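Long-range contacts in putative GGDEF domain protein (Pseudomonas aeruginosa, PDB 7E6G), which probably makes the second messenger c-di-GMP from two molecules of GTP as a diguanylate cyclase, with magnesium as cofactor: residues I12-L16 with L30-R34; R118-E122 with L185-P189; Q131-L135 with V227-R231; S224-T228 with R242-L247. All coordinates share one frame. Residue numbers count along the deposited sequence, not the author numbering.

Contact 1 of 4, residues I12-L16 with L30-R34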
loop_
_atom_site.group_PDB
_atom_site.type_symbol
_atom_site.label_atom_id
_atom_site.label_comp_id
_atom_site.label_asym_id
_atom_site.label_seq_id
_atom_site.Cartn_x
_atom_site.Cartn_y
_atom_site.Cartn_z
ATOM N N ILE A 12 -38.327 -29.627 49.141
ATOM C CA ILE A 12 -37.535 -29.817 50.348
ATOM C C ILE A 12 -37.948 -28.826 51.425
ATOM O O ILE A 12 -38.001 -29.169 52.615
ATOM C CB ILE A 12 -36.043 -29.695 50.007
ATOM C CG1 ILE A 12 -35.566 -30.971 49.332
ATOM C CG2 ILE A 12 -35.226 -29.429 51.249
ATOM C CD1 ILE A 12 -34.502 -30.723 48.338
ATOM N N ASP A 13 -38.220 -27.578 51.030
ATOM C CA ASP A 13 -38.711 -26.566 51.962
ATOM C C ASP A 13 -39.975 -27.037 52.658
ATOM O O ASP A 13 -40.110 -26.946 53.890
ATOM C CB ASP A 13 -38.987 -25.271 51.206
ATOM C CG ASP A 13 -38.601 -24.063 51.989
ATOM O OD1 ASP A 13 -39.378 -23.653 52.883
ATOM O OD2 ASP A 13 -37.510 -23.530 51.710
ATOM N N GLY A 14 -40.918 -27.542 51.871
ATOM C CA GLY A 14 -42.145 -28.041 52.453
ATOM C C GLY A 14 -41.892 -29.200 53.394
ATOM O O GLY A 14 -42.457 -29.256 54.488
ATOM N N LEU A 15 -41.034 -30.138 52.979
ATOM C CA LEU A 15 -40.698 -31.280 53.827
ATOM C C LEU A 15 -40.110 -30.821 55.159
ATOM O O LEU A 15 -40.491 -31.314 56.231
ATOM C CB LEU A 15 -39.707 -32.193 53.097
ATOM C CG LEU A 15 -40.215 -33.268 52.140
ATOM C CD1 LEU A 15 -41.422 -32.768 51.399
ATOM C CD2 LEU A 15 -39.113 -33.658 51.161
ATOM N N LEU A 16 -39.169 -29.873 55.105
ATOM C CA LEU A 16 -38.467 -29.440 56.307
ATOM C C LEU A 16 -39.376 -28.660 57.235
ATOM O O LEU A 16 -39.150 -28.657 58.451
ATOM C CB LEU A 16 -37.258 -28.592 55.934
ATOM C CG LEU A 16 -36.095 -29.382 55.349
ATOM C CD1 LEU A 16 -35.048 -28.441 54.759
ATOM C CD2 LEU A 16 -35.502 -30.313 56.411
ATOM N N LEU A 30 -31.201 -33.631 56.099
ATOM C CA LEU A 30 -31.676 -32.988 54.956
ATOM C C LEU A 30 -31.538 -31.575 55.016
ATOM O O LEU A 30 -31.411 -31.018 54.064
ATOM C CB LEU A 30 -33.046 -33.392 54.587
ATOM C CG LEU A 30 -33.619 -32.775 53.372
ATOM C CD1 LEU A 30 -33.111 -33.218 52.091
ATOM C CD2 LEU A 30 -35.032 -32.963 53.281
ATOM N N ALA A 31 -31.722 -30.953 56.128
ATOM C CA ALA A 31 -31.469 -29.516 56.258
ATOM C C ALA A 31 -30.000 -29.198 55.988
ATOM O O ALA A 31 -29.669 -28.261 55.234
ATOM C CB ALA A 31 -31.884 -29.025 57.651
ATOM N N ARG A 32 -29.102 -29.991 56.586
ATOM C CA ARG A 32 -27.676 -29.769 56.392
ATOM C C ARG A 32 -27.291 -29.952 54.935
ATOM O O ARG A 32 -26.532 -29.153 54.379
ATOM C CB ARG A 32 -26.871 -30.705 57.287
ATOM C CG ARG A 32 -26.981 -30.331 58.732
ATOM C CD ARG A 32 -26.314 -31.337 59.623
ATOM N NE ARG A 32 -24.885 -31.387 59.380
ATOM C CZ ARG A 32 -24.023 -31.978 60.192
ATOM N NH1 ARG A 32 -24.458 -32.569 61.300
ATOM N NH2 ARG A 32 -22.733 -31.979 59.886
ATOM N N LEU A 33 -27.847 -30.964 54.282
ATOM C CA LEU A 33 -27.426 -31.222 52.915
ATOM C C LEU A 33 -28.025 -30.209 51.943
ATOM O O LEU A 33 -27.359 -29.801 50.985
ATOM C CB LEU A 33 -27.753 -32.654 52.517
ATOM C CG LEU A 33 -27.245 -32.995 51.122
ATOM C CD1 LEU A 33 -25.851 -33.566 51.185
ATOM C CD2 LEU A 33 -28.174 -34.009 50.585
ATOM N N ARG A 34 -29.263 -29.768 52.172
ATOM C CA ARG A 34 -29.807 -28.698 51.337
ATOM C C ARG A 34 -28.954 -27.436 51.449
ATOM O O ARG A 34 -28.638 -26.779 50.441
ATOM C CB ARG A 34 -31.250 -28.404 51.737
ATOM C CG ARG A 34 -31.883 -27.297 50.916
ATOM C CD ARG A 34 -32.197 -26.091 51.771
ATOM N NE ARG A 34 -33.531 -25.575 51.478
ATOM C CZ ARG A 34 -34.448 -25.292 52.398
ATOM N NH1 ARG A 34 -34.190 -25.451 53.690
ATOM N NH2 ARG A 34 -35.629 -24.838 52.017
#

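Contact 2 of 4, residues R118-E122 with L185-P189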
loop_
_atom_site.group_PDB
_atom_site.type_symbol
_atom_site.label_atom_id
_atom_site.label_comp_id
_atom_site.label_asym_id
_atom_site.label_seq_id
_atom_site.Cartn_x
_atom_site.Cartn_y
_atom_site.Cartn_z
ATOM N N ARG A 118 14.006 11.393 -33.891
ATOM C CA ARG A 118 13.710 10.180 -34.501
ATOM C C ARG A 118 14.603 9.908 -35.639
ATOM O O ARG A 118 14.918 8.867 -35.899
ATOM C CB ARG A 118 12.271 10.079 -34.741
ATOM C CG ARG A 118 11.824 8.898 -35.542
ATOM C CD ARG A 118 11.761 7.562 -34.868
ATOM N NE ARG A 118 11.053 6.603 -35.672
ATOM C CZ ARG A 118 9.788 6.339 -35.504
ATOM N NH1 ARG A 118 9.126 6.967 -34.594
ATOM N NH2 ARG A 118 9.163 5.479 -36.219
ATOM N N LEU A 119 15.036 10.889 -36.322
ATOM C CA LEU A 119 15.976 10.674 -37.417
ATOM C C LEU A 119 17.304 10.136 -36.902
ATOM O O LEU A 119 17.904 9.243 -37.521
ATOM C CB LEU A 119 16.185 11.966 -38.203
ATOM C CG LEU A 119 15.277 12.176 -39.424
ATOM C CD1 LEU A 119 15.128 13.669 -39.694
ATOM C CD2 LEU A 119 15.767 11.432 -40.673
ATOM N N ARG A 120 17.770 10.654 -35.764
ATOM C CA ARG A 120 18.959 10.095 -35.126
ATOM C C ARG A 120 18.766 8.614 -34.802
ATOM O O ARG A 120 19.611 7.770 -35.144
ATOM C CB ARG A 120 19.296 10.900 -33.868
ATOM C CG ARG A 120 20.465 10.372 -33.065
ATOM C CD ARG A 120 21.204 11.510 -32.345
ATOM N NE ARG A 120 22.532 11.788 -32.913
ATOM C CZ ARG A 120 23.085 12.999 -32.995
ATOM N NH1 ARG A 120 22.424 14.063 -32.551
ATOM N NH2 ARG A 120 24.297 13.150 -33.526
ATOM N N GLU A 121 17.645 8.263 -34.161
ATOM C CA GLU A 121 17.528 6.859 -33.762
ATOM C C GLU A 121 17.283 5.941 -34.963
ATOM O O GLU A 121 17.675 4.768 -34.932
ATOM C CB GLU A 121 16.464 6.666 -32.676
ATOM C CG GLU A 121 15.063 7.071 -33.013
ATOM C CD GLU A 121 14.173 7.119 -31.772
ATOM O OE1 GLU A 121 12.999 6.668 -31.843
ATOM O OE2 GLU A 121 14.658 7.600 -30.719
ATOM N N GLU A 122 16.721 6.453 -36.055
ATOM C CA GLU A 122 16.603 5.605 -37.236
ATOM C C GLU A 122 17.922 5.476 -38.003
ATOM O O GLU A 122 18.169 4.428 -38.607
ATOM C CB GLU A 122 15.494 6.121 -38.154
ATOM C CG GLU A 122 14.082 5.871 -37.620
ATOM C CD GLU A 122 13.780 4.402 -37.425
ATOM O OE1 GLU A 122 14.289 3.593 -38.228
ATOM O OE2 GLU A 122 13.024 4.061 -36.483
ATOM N N LEU A 185 8.111 17.064 -43.438
ATOM C CA LEU A 185 9.079 15.993 -43.603
ATOM C C LEU A 185 8.389 14.681 -43.275
ATOM O O LEU A 185 7.912 14.487 -42.151
ATOM C CB LEU A 185 10.308 16.207 -42.718
ATOM C CG LEU A 185 11.420 15.201 -43.009
ATOM C CD1 LEU A 185 11.853 15.235 -44.465
ATOM C CD2 LEU A 185 12.618 15.455 -42.109
ATOM N N LEU A 186 8.307 13.805 -44.262
ATOM C CA LEU A 186 7.801 12.454 -44.095
ATOM C C LEU A 186 8.997 11.542 -43.837
ATOM O O LEU A 186 9.961 11.548 -44.611
ATOM C CB LEU A 186 7.034 12.014 -45.346
ATOM C CG LEU A 186 5.540 12.368 -45.515
ATOM C CD1 LEU A 186 5.188 13.818 -45.136
ATOM C CD2 LEU A 186 5.080 12.089 -46.938
ATOM N N LEU A 187 8.952 10.795 -42.742
ATOM C CA LEU A 187 9.909 9.737 -42.465
ATOM C C LEU A 187 9.189 8.398 -42.550
ATOM O O LEU A 187 8.258 8.124 -41.773
ATOM C CB LEU A 187 10.559 9.915 -41.100
ATOM C CG LEU A 187 11.458 8.750 -40.683
ATOM C CD1 LEU A 187 12.797 8.854 -41.327
ATOM C CD2 LEU A 187 11.623 8.782 -39.183
ATOM N N LEU A 188 9.596 7.570 -43.506
ATOM C CA LEU A 188 9.065 6.215 -43.564
ATOM C C LEU A 188 10.136 5.264 -43.057
ATOM O O LEU A 188 11.107 4.971 -43.779
ATOM C CB LEU A 188 8.630 5.836 -44.983
ATOM C CG LEU A 188 7.848 6.881 -45.768
ATOM C CD1 LEU A 188 7.288 6.262 -47.043
ATOM C CD2 LEU A 188 6.745 7.455 -44.917
ATOM N N PRO A 189 10.016 4.774 -41.831
ATOM C CA PRO A 189 11.061 3.920 -41.270
ATOM C C PRO A 189 10.953 2.508 -41.810
ATOM O O PRO A 189 9.871 2.030 -42.164
ATOM C CB PRO A 189 10.775 3.963 -39.766
ATOM C CG PRO A 189 9.300 4.156 -39.687
ATOM C CD PRO A 189 8.871 4.929 -40.916
#

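Contact 3 of 4, residues Q131-L135 with V227-R231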
loop_
_atom_site.group_PDB
_atom_site.type_symbol
_atom_site.label_atom_id
_atom_site.label_comp_id
_atom_site.label_asym_id
_atom_site.label_seq_id
_atom_site.Cartn_x
_atom_site.Cartn_y
_atom_site.Cartn_z
ATOM N N GLN A 131 18.365 -1.838 -42.013
ATOM C CA GLN A 131 17.102 -1.432 -42.485
ATOM C C GLN A 131 17.065 0.085 -42.627
ATOM O O GLN A 131 17.215 0.765 -41.647
ATOM C CB GLN A 131 16.110 -1.904 -41.418
ATOM C CG GLN A 131 16.628 -1.983 -39.987
ATOM C CD GLN A 131 15.559 -2.041 -38.939
ATOM O OE1 GLN A 131 14.615 -1.292 -38.988
ATOM N NE2 GLN A 131 15.731 -2.882 -37.949
ATOM N N SER A 132 16.875 0.604 -43.818
ATOM C CA SER A 132 16.827 1.976 -43.985
ATOM C C SER A 132 15.496 2.559 -44.042
ATOM O O SER A 132 14.552 1.946 -43.949
ATOM C CB SER A 132 17.677 2.412 -45.095
ATOM O OG SER A 132 17.084 2.070 -46.262
ATOM N N TYR A 133 15.480 3.840 -43.998
ATOM C CA TYR A 133 14.240 4.597 -44.082
ATOM C C TYR A 133 14.261 5.451 -45.343
ATOM O O TYR A 133 15.304 5.645 -45.975
ATOM C CB TYR A 133 14.038 5.486 -42.849
ATOM C CG TYR A 133 15.181 6.442 -42.634
ATOM C CD1 TYR A 133 16.275 6.080 -41.854
ATOM C CD2 TYR A 133 15.197 7.684 -43.260
ATOM C CE1 TYR A 133 17.340 6.941 -41.670
ATOM C CE2 TYR A 133 16.244 8.570 -43.073
ATOM C CZ TYR A 133 17.323 8.186 -42.277
ATOM O OH TYR A 133 18.372 9.056 -42.106
ATOM N N VAL A 134 13.097 5.965 -45.716
ATOM C CA VAL A 134 13.073 6.958 -46.782
ATOM C C VAL A 134 12.567 8.275 -46.210
ATOM O O VAL A 134 11.853 8.325 -45.205
ATOM C CB VAL A 134 12.243 6.513 -48.013
ATOM C CG1 VAL A 134 12.559 5.053 -48.377
ATOM C CG2 VAL A 134 10.762 6.716 -47.789
ATOM N N LEU A 135 12.980 9.350 -46.857
ATOM C CA LEU A 135 12.704 10.714 -46.447
ATOM C C LEU A 135 12.012 11.415 -47.605
ATOM O O LEU A 135 12.530 11.417 -48.727
ATOM C CB LEU A 135 14.016 11.423 -46.108
ATOM C CG LEU A 135 14.158 12.256 -44.848
ATOM C CD1 LEU A 135 13.697 11.460 -43.640
ATOM C CD2 LEU A 135 15.620 12.644 -44.735
ATOM N N VAL A 227 12.249 13.229 -52.660
ATOM C CA VAL A 227 12.358 12.052 -51.809
ATOM C C VAL A 227 13.688 11.345 -52.060
ATOM O O VAL A 227 14.194 11.324 -53.191
ATOM C CB VAL A 227 11.139 11.111 -51.976
ATOM C CG1 VAL A 227 10.821 10.885 -53.428
ATOM C CG2 VAL A 227 11.331 9.819 -51.233
ATOM N N THR A 228 14.287 10.843 -50.972
ATOM C CA THR A 228 15.490 10.027 -51.021
ATOM C C THR A 228 15.384 8.843 -50.079
ATOM O O THR A 228 14.529 8.778 -49.195
ATOM C CB THR A 228 16.765 10.781 -50.630
ATOM O OG1 THR A 228 17.893 10.020 -51.077
ATOM C CG2 THR A 228 16.871 10.912 -49.116
ATOM N N GLU A 229 16.308 7.914 -50.276
ATOM C CA GLU A 229 16.533 6.811 -49.359
ATOM C C GLU A 229 17.765 7.082 -48.510
ATOM O O GLU A 229 18.743 7.686 -48.962
ATOM C CB GLU A 229 16.737 5.506 -50.109
ATOM C CG GLU A 229 16.573 4.300 -49.247
ATOM C CD GLU A 229 16.753 3.040 -50.041
ATOM O OE1 GLU A 229 16.816 1.950 -49.427
ATOM O OE2 GLU A 229 16.788 3.141 -51.288
ATOM N N HIS A 230 17.719 6.628 -47.272
ATOM C CA HIS A 230 18.897 6.763 -46.442
ATOM C C HIS A 230 20.004 5.822 -46.919
ATOM O O HIS A 230 19.812 4.603 -46.970
ATOM C CB HIS A 230 18.580 6.478 -44.990
ATOM C CG HIS A 230 19.810 6.423 -44.157
ATOM N ND1 HIS A 230 20.646 7.510 -44.022
ATOM C CD2 HIS A 230 20.397 5.404 -43.491
ATOM C CE1 HIS A 230 21.676 7.173 -43.269
ATOM N NE2 HIS A 230 21.549 5.902 -42.933
ATOM N N ARG A 231 21.168 6.387 -47.236
ATOM C CA ARG A 231 22.347 5.618 -47.618
ATOM C C ARG A 231 23.189 5.335 -46.376
ATOM O O ARG A 231 23.594 6.266 -45.677
ATOM C CB ARG A 231 23.148 6.384 -48.667
ATOM C CG ARG A 231 22.288 6.791 -49.864
ATOM C CD ARG A 231 23.024 7.684 -50.871
ATOM N NE ARG A 231 22.123 8.155 -51.927
ATOM C CZ ARG A 231 22.475 8.975 -52.918
ATOM N NH1 ARG A 231 23.726 9.430 -53.005
ATOM N NH2 ARG A 231 21.567 9.335 -53.821
#

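Contact 4 of 4, residues S224-T228 with R242-L247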
loop_
_atom_site.group_PDB
_atom_site.type_symbol
_atom_site.label_atom_id
_atom_site.label_comp_id
_atom_site.label_asym_id
_atom_site.label_seq_id
_atom_site.Cartn_x
_atom_site.Cartn_y
_atom_site.Cartn_z
ATOM N N SER A 224 5.261 20.516 -54.089
ATOM C CA SER A 224 6.452 19.868 -54.614
ATOM C C SER A 224 6.996 18.934 -53.547
ATOM O O SER A 224 6.786 19.156 -52.351
ATOM C CB SER A 224 7.497 20.907 -55.002
ATOM O OG SER A 224 6.995 21.777 -56.004
ATOM N N VAL A 225 7.672 17.868 -53.971
ATOM C CA VAL A 225 8.254 16.958 -52.985
ATOM C C VAL A 225 9.507 16.304 -53.547
ATOM O O VAL A 225 9.542 15.870 -54.700
ATOM C CB VAL A 225 7.229 15.916 -52.483
ATOM C CG1 VAL A 225 6.492 15.312 -53.614
ATOM C CG2 VAL A 225 7.923 14.833 -51.619
ATOM N N GLY A 226 10.549 16.267 -52.729
ATOM C CA GLY A 226 11.791 15.581 -53.059
ATOM C C GLY A 226 11.939 14.401 -52.114
ATOM O O GLY A 226 11.734 14.544 -50.907
ATOM N N VAL A 227 12.249 13.229 -52.660
ATOM C CA VAL A 227 12.358 12.052 -51.809
ATOM C C VAL A 227 13.688 11.345 -52.060
ATOM O O VAL A 227 14.194 11.324 -53.191
ATOM C CB VAL A 227 11.139 11.111 -51.976
ATOM C CG1 VAL A 227 10.821 10.885 -53.428
ATOM C CG2 VAL A 227 11.331 9.819 -51.233
ATOM N N THR A 228 14.287 10.843 -50.972
ATOM C CA THR A 228 15.490 10.027 -51.021
ATOM C C THR A 228 15.384 8.843 -50.079
ATOM O O THR A 228 14.529 8.778 -49.195
ATOM C CB THR A 228 16.765 10.781 -50.630
ATOM O OG1 THR A 228 17.893 10.020 -51.077
ATOM C CG2 THR A 228 16.871 10.912 -49.116
ATOM N N ARG A 242 19.949 15.717 -48.959
ATOM C CA ARG A 242 19.676 15.194 -50.295
ATOM C C ARG A 242 18.186 15.249 -50.613
ATOM O O ARG A 242 17.800 15.589 -51.743
ATOM C CB ARG A 242 20.205 13.774 -50.448
ATOM C CG ARG A 242 20.384 13.374 -51.920
ATOM C CD ARG A 242 20.509 11.868 -52.091
ATOM N NE ARG A 242 20.974 11.269 -50.848
ATOM C CZ ARG A 242 22.240 11.293 -50.418
ATOM N NH1 ARG A 242 23.210 11.870 -51.130
ATOM N NH2 ARG A 242 22.525 10.726 -49.259
ATOM N N ALA A 243 17.336 14.921 -49.636
ATOM C CA ALA A 243 15.898 15.084 -49.840
ATOM C C ALA A 243 15.568 16.526 -50.205
ATOM O O ALA A 243 14.746 16.795 -51.091
ATOM C CB ALA A 243 15.143 14.659 -48.582
ATOM N N ASP A 244 16.237 17.463 -49.544
ATOM C CA ASP A 244 16.025 18.879 -49.782
ATOM C C ASP A 244 16.458 19.285 -51.187
ATOM O O ASP A 244 15.793 20.085 -51.856
ATOM C CB ASP A 244 16.807 19.646 -48.733
ATOM C CG ASP A 244 16.330 21.021 -48.575
ATOM O OD1 ASP A 244 15.617 21.277 -47.586
ATOM O OD2 ASP A 244 16.662 21.844 -49.444
ATOM N N ALA A 245 17.600 18.778 -51.641
ATOM C CA ALA A 245 18.050 19.100 -52.990
ATOM C C ALA A 245 17.097 18.516 -54.025
ATOM O O ALA A 245 16.849 19.128 -55.071
ATOM C CB ALA A 245 19.475 18.586 -53.198
ATOM N N ALA A 246 16.533 17.336 -53.737
ATOM C CA ALA A 246 15.520 16.773 -54.628
ATOM C C ALA A 246 14.292 17.678 -54.690
ATOM O O ALA A 246 13.778 17.967 -55.777
ATOM C CB ALA A 246 15.138 15.364 -54.181
ATOM N N LEU A 247 13.820 18.143 -53.525
ATOM C CA LEU A 247 12.789 19.176 -53.477
ATOM C C LEU A 247 13.134 20.380 -54.351
ATOM O O LEU A 247 12.265 20.922 -55.049
ATOM C CB LEU A 247 12.579 19.632 -52.037
ATOM C CG LEU A 247 11.217 20.199 -51.656
ATOM C CD1 LEU A 247 11.121 20.285 -50.158
ATOM C CD2 LEU A 247 11.043 21.552 -52.229
#

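Contact 1 of 4, residues I12-L16 with L30-R34
Leu16 puts its CD2 methyl between Leu30 and Ala31 of the partner helix. Leu16 CD2 lies 4.1 Å from Leu30 CD2 and 4.0 Å from Ala31 CB. One turn earlier, Ile12 meets the same leucine, with Ile12 CG2 4.1 Å from Leu30 CD2. Ile12 CG2 also rests 4.0 Å from Arg34 CG and lies over one face of the Arg34 guanidinium. The two short helical segments run nearly antiparallel, at 151°, with axes 10.9 Å apart. They belong to helix 3-17 and helix 27-102, so the arrangement is a helical hairpin in which the N-terminal helix folds back on the start of the very long helix. A second copy of the protein covers this hairpin: Ile12 packs on Leu33 of the second subunit and Leu15 on its Ala29, while the two Leu33 residues meet each other. The contact is therefore part of the dimer's N-terminal helical bundle, far from the catalytic site. At the outer margin, Asp13 and Arg34 form a salt bridge. Its modelled separation is too short to be taken literally, so the exact placing of the two charged groups is uncertain. Arg34 NE has a further acidic partner, Asp9, one turn before Asp13.

Contact 2 of 4, residues R118-E122 with L185-P189
Leu185 opens the strand side of this contact. Its side chain points to the helix, and Leu185 CD2 lies 3.9 Å from Leu119 CD1. Leu186 faces the other way and takes no part. Leu187 comes next and has the largest share of the strand's contact surface. Leu187 CD1 sits 4.0 Å from Leu119 CD2. Leu187 CD2 approaches Arg118 CG at 3.6 Å and Glu122 CG at 4.1 Å, so this one leucine touches three residues of the helix. The aliphatic parts of Arg118 and Glu122 serve here as apolar surface. Their polar ends meet in a salt bridge along the helix, Arg118 NE to Glu122 OE2 at 3.3 Å, which is weak as a hydrogen bond. Leu188 again points away from the helix; on that face of the sheet its side chain touches Val134 of the adjacent strand. Pro189 follows the strand and turns back to the helix. Pro189 CB lies 3.8 Å from Glu122 CD, and Pro189 CG is 3.7 Å from Arg118 NH2, near the edge of the guanidinium. The helix axis runs 10.6 Å from the strand axis and at 28° to it. Leu135 of the neighbouring strand and Val240 of helix 236-252 also touch Leu119. This is the layered alpha/beta packing of the GGDEF domain, with helix 112-128 laid on one face of the central sheet.

Contact 3 of 4, residues Q131-L135 with V227-R231
Three backbone hydrogen bonds join the two segments. Leu135 N donates to Thr228 O at 2.9 Å, and Thr228 N donates to Leu135 O at 2.9 Å. These two bonds make Leu135 and Thr228 an antiparallel hydrogen-bonded pair. The third bond runs from His230 N to Tyr133 O, also 2.9 Å, and carries the ladder beyond the strand residues. Between them, Val134 and Glu229 form a non-hydrogen-bonded pair with their CA atoms 4.3 Å apart. CA-H...O contacts add to the ladder: Val227 CA lies 3.2 Å from Leu135 O, and Val134 CA lies 3.4 Å from Thr228 O. Side chains follow the pairing. Val134 CG1 is 4.2 Å from Glu229 CG on one sheet face. Leu135 CB is 4.2 Å from Thr228 CG2 on the other, the face covered by helices 112-128 and 236-252. Next to them, the Tyr133 and His230 rings are almost parallel, at 8°, but slid apart so that they barely overlap. Instead, His230 CB sits over the tyrosine ring in a CH-pi contact, 3.5 Å from its centroid. The polar ends are bound by the helices: Tyr133 OH to Asn123 and His230 ND1 to Thr239. The backbone thus fixes the register of these central GGDEF strands, while the aromatic pair ties their ends to two covering helices.

Contact 4 of 4, residues S224-T228 with R242-L247
Gly226 lies at the tightest point of a beta-alpha-beta unit, in which helix 236-252 packs on strand 223-229 before the chain enters strand 258-260. Gly226 CA is 3.3 Å from Leu247 N, 3.5 Å from Ala246 CB and 3.8 Å from Ala243 O. A CB here would clash with the helix backbone, so glycine permits the close axis approach of 5.8 Å. Small residues do the same on the helix: Ala246 points its methyl at the strand, while Ala243 sets its own sideways. Val225 and Val227 turn to the other sheet face, where Val227 meets Leu193 and Leu200 of helix 193-208. Leu247 is extended, with chi1 and chi2 both t, and its side chain reaches Met137 and Asp139 on the adjacent strand. Asp139 is a magnesium ligand, so this packing borders the active site of the cyclase. Thr228 has chi1 t, which sets CG2 4.2 Å from Ala243 CB and OG1 within reach of Arg242 NE. The arginine is extended as far as CD, then bends at chi3 (-23°). Its NH2 forms a salt bridge with Glu234, while Arg242 NE gives a weak hydrogen bond to Thr228 OG1 at 3.3 Å.

Contacts 2, 3 and 4 lie in the GGDEF domain and share its central sheet. Contacts 2 and 3 have centres about 9 Å apart and touch directly: Leu188 N is 2.9 Å from Val134 O, and Leu187 CD1 packs 3.6 Å from Leu135 CD1. Contacts 3 and 4 share Val227 and Thr228, with centres about 11 Å apart. Contact 4 is nearest the active site, where Asp139, Val140 and Glu182 bind magnesium. The Leu247 side chain is about 7 Å from the bound GTP analogue and about 8 Å from the metal. Contact 1 stands apart at the far end of helix 27-102, its centre about 111 Å from that of contact 2. Contacts 1 and 4 both touch the second subunit, as does Arg120 of contact 2.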